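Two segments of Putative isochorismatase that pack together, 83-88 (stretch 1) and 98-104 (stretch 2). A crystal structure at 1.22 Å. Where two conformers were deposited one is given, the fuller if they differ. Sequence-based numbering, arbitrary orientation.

Stretch 1 83-88: RDHYVE
Stretch 2, residues 98-104: TDLAGWL

The start of a strand packed against the first turn of a helix illustrates a general principle: one well-placed aromatic side chain can serve a stack and a hydrogen bond at once, because its faces and its edge are chemically distinct. In this putative isochorismatase, Arg83 and Asp84 lead into a strand that begins at His85 and runs past Glu88. Its residues are extended, with phi/psi of -156/157° at His85, -135/136° at Tyr86, -135/121° at Val87 and -94/144° at Glu88. Thr98 (-98/-178°) and Asp99 (-91/10°) precede a helix that starts at Leu100 and continues beyond Leu104, with phi near -60° and psi near -45°. Asp99 occupies the N-cap position, but its side chain makes no capping bond. The turn is closed by Trp103 N to Asp99 O and Leu104 N to Leu100 O, both 3.0 Å, while Leu100 N donates to Thr98 OG1 at 3.1 Å. The register runs in opposite senses along the two chains: His85 CA lies 8.5 Å from Trp103 CA, and Val87 CA 7.1 Å from Thr98 CA.

Strand alternation sends the CA-to-CB bonds of His85 and Val87 toward the second stretch, and those of Tyr86 and Glu88 away. His85 (chi1 -168°, t; chi2 54°) lays its ring on the five-membered ring of Trp103 (chi1 -172°, t; chi2 92°), with centroids 3.7 Å apart and planes only 7° from parallel. His85 ND1 and Trp103 NE1 approach to 3.5 Å, but in this face-to-face arrangement the angle is too poor for a hydrogen bond. The contact extends along the indole, where His85 CB sits 3.7 Å from the centroid of the Trp103 six-membered ring, over its face, in a CH-pi interaction. Asp84 O adds a contact to Trp103 CZ2 at 3.7 Å.

The edge of the imidazole remains free for polar chemistry. His85 NE2 donates to Asp99 OD1 at 2.7 Å with a nearly linear angle of 168°, the acceptor lying near the ring plane. Asp99 adopts chi1 72° (p) and chi2 9°; its CA-to-CB bond points sideways, yet the carboxylate comes nearer the strand. A water forms a second bridge between the stretches, donating to Tyr86 O at 2.7 Å and to Asp99 OD2 at 3.0 Å.

Farther along the strand the contacts are mostly apolar. Buried Val87 (chi1 176°, t) places CG1 3.8 Å from Thr98 CB (chi1 75°, p), and CG2 4.5 Å from Leu100 CD1 (chi1 -180°, t; chi2 57°, p).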

# COMPACT_ATOMS: atom_id res chain seq x y z
N ARG A 83 24.57 -7.12 11.84
CA ARG A 83 23.69 -7.20 10.70
C ARG A 83 24.41 -7.94 9.59
O ARG A 83 25.66 -8.00 9.57
CB ARG A 83 23.29 -5.80 10.16
CG ARG A 83 24.51 -4.96 9.72
CD ARG A 83 24.08 -3.64 9.18
NE ARG A 83 25.18 -2.93 8.53
CZ ARG A 83 25.52 -1.67 8.77
NH1 ARG A 83 24.85 -0.92 9.65
NH2 ARG A 83 26.53 -1.17 8.07
N ASP A 84 23.67 -8.44 8.61
CA ASP A 84 24.32 -9.06 7.43
C ASP A 84 24.33 -8.24 6.18
O ASP A 84 25.15 -8.48 5.29
CB ASP A 84 23.62 -10.35 7.15
CG ASP A 84 23.64 -11.25 8.36
OD1 ASP A 84 24.72 -11.70 8.76
OD2 ASP A 84 22.60 -11.59 8.97
N HIS A 85 23.47 -7.23 6.11
CA HIS A 85 23.44 -6.32 4.96
C HIS A 85 22.83 -4.99 5.39
O HIS A 85 22.12 -4.91 6.39
CB HIS A 85 22.62 -6.92 3.84
CG HIS A 85 22.75 -6.21 2.54
ND1 HIS A 85 23.96 -5.97 1.93
CD2 HIS A 85 21.80 -5.77 1.69
CE1 HIS A 85 23.74 -5.35 0.78
NE2 HIS A 85 22.43 -5.24 0.60
N TYR A 86 23.16 -3.95 4.63
CA TYR A 86 22.74 -2.56 4.80
C TYR A 86 22.32 -1.97 3.47
O TYR A 86 22.96 -2.21 2.47
CB TYR A 86 23.85 -1.74 5.42
CG TYR A 86 23.55 -0.27 5.51
CD1 TYR A 86 23.89 0.56 4.44
CD2 TYR A 86 22.93 0.30 6.62
CE1 TYR A 86 23.65 1.94 4.53
CE2 TYR A 86 22.71 1.65 6.70
CZ TYR A 86 23.01 2.47 5.64
OH TYR A 86 22.80 3.82 5.69
N VAL A 87 21.21 -1.24 3.46
CA VAL A 87 20.62 -0.57 2.31
C VAL A 87 20.21 0.84 2.74
O VAL A 87 19.48 0.96 3.73
CB VAL A 87 19.37 -1.27 1.78
CG1 VAL A 87 18.76 -0.45 0.64
CG2 VAL A 87 19.71 -2.69 1.32
N GLU A 88 20.76 1.89 2.09
CA GLU A 88 20.21 3.23 2.27
C GLU A 88 19.19 3.53 1.18
O GLU A 88 19.34 3.13 0.05
CB GLU A 88 21.29 4.33 2.31
CG GLU A 88 21.88 4.65 0.93
CD GLU A 88 22.73 5.90 0.94
OE1 GLU A 88 23.71 5.93 1.70
OE2 GLU A 88 22.40 6.84 0.20
N THR A 98 17.86 -0.17 -5.54
CA THR A 98 18.87 -0.63 -4.56
C THR A 98 19.39 -2.00 -4.93
O THR A 98 18.95 -2.60 -5.93
CB THR A 98 18.28 -0.65 -3.14
OG1 THR A 98 17.41 -1.79 -3.02
CG2 THR A 98 17.51 0.68 -2.79
N ASP A 99 20.28 -2.54 -4.10
CA ASP A 99 20.77 -3.87 -4.33
C ASP A 99 19.95 -4.97 -3.63
O ASP A 99 20.38 -6.12 -3.64
CB ASP A 99 22.22 -3.97 -3.95
CG ASP A 99 22.48 -3.93 -2.48
OD1 ASP A 99 21.53 -4.01 -1.67
OD2 ASP A 99 23.70 -3.89 -2.12
N LEU A 100 18.78 -4.62 -3.07
CA LEU A 100 18.08 -5.52 -2.16
C LEU A 100 17.61 -6.80 -2.87
O LEU A 100 17.89 -7.88 -2.40
CB LEU A 100 16.88 -4.81 -1.50
CG LEU A 100 16.05 -5.64 -0.52
CD1 LEU A 100 16.97 -6.19 0.61
CD2 LEU A 100 14.92 -4.82 0.03
N ALA A 101 16.91 -6.67 -4.01
CA ALA A 101 16.38 -7.82 -4.69
C ALA A 101 17.49 -8.81 -5.05
O ALA A 101 17.35 -10.00 -4.87
CB ALA A 101 15.61 -7.41 -5.96
N GLY A 102 18.58 -8.30 -5.60
CA GLY A 102 19.72 -9.16 -5.96
C GLY A 102 20.36 -9.84 -4.75
O GLY A 102 20.71 -11.00 -4.78
N TRP A 103 20.46 -9.10 -3.66
CA TRP A 103 21.14 -9.62 -2.48
C TRP A 103 20.34 -10.77 -1.92
O TRP A 103 20.87 -11.82 -1.53
CB TRP A 103 21.39 -8.51 -1.45
CG TRP A 103 22.25 -8.93 -0.30
CD1 TRP A 103 23.62 -8.81 -0.24
CD2 TRP A 103 21.83 -9.51 0.94
NE1 TRP A 103 24.08 -9.31 0.94
CE2 TRP A 103 23.02 -9.77 1.68
CE3 TRP A 103 20.62 -9.93 1.44
CZ2 TRP A 103 22.99 -10.35 2.92
CZ3 TRP A 103 20.61 -10.51 2.71
CH2 TRP A 103 21.78 -10.69 3.42
N LEU A 104 19.02 -10.54 -1.79
CA LEU A 104 18.10 -11.58 -1.37
C LEU A 104 18.15 -12.82 -2.25
O LEU A 104 18.21 -13.97 -1.79
CB LEU A 104 16.67 -11.02 -1.29
CG LEU A 104 16.38 -9.91 -0.26
CD1 LEU A 104 14.99 -9.37 -0.51
CD2 LEU A 104 16.57 -10.38 1.21
O HOH W 1 23.39 -1.60 -0.13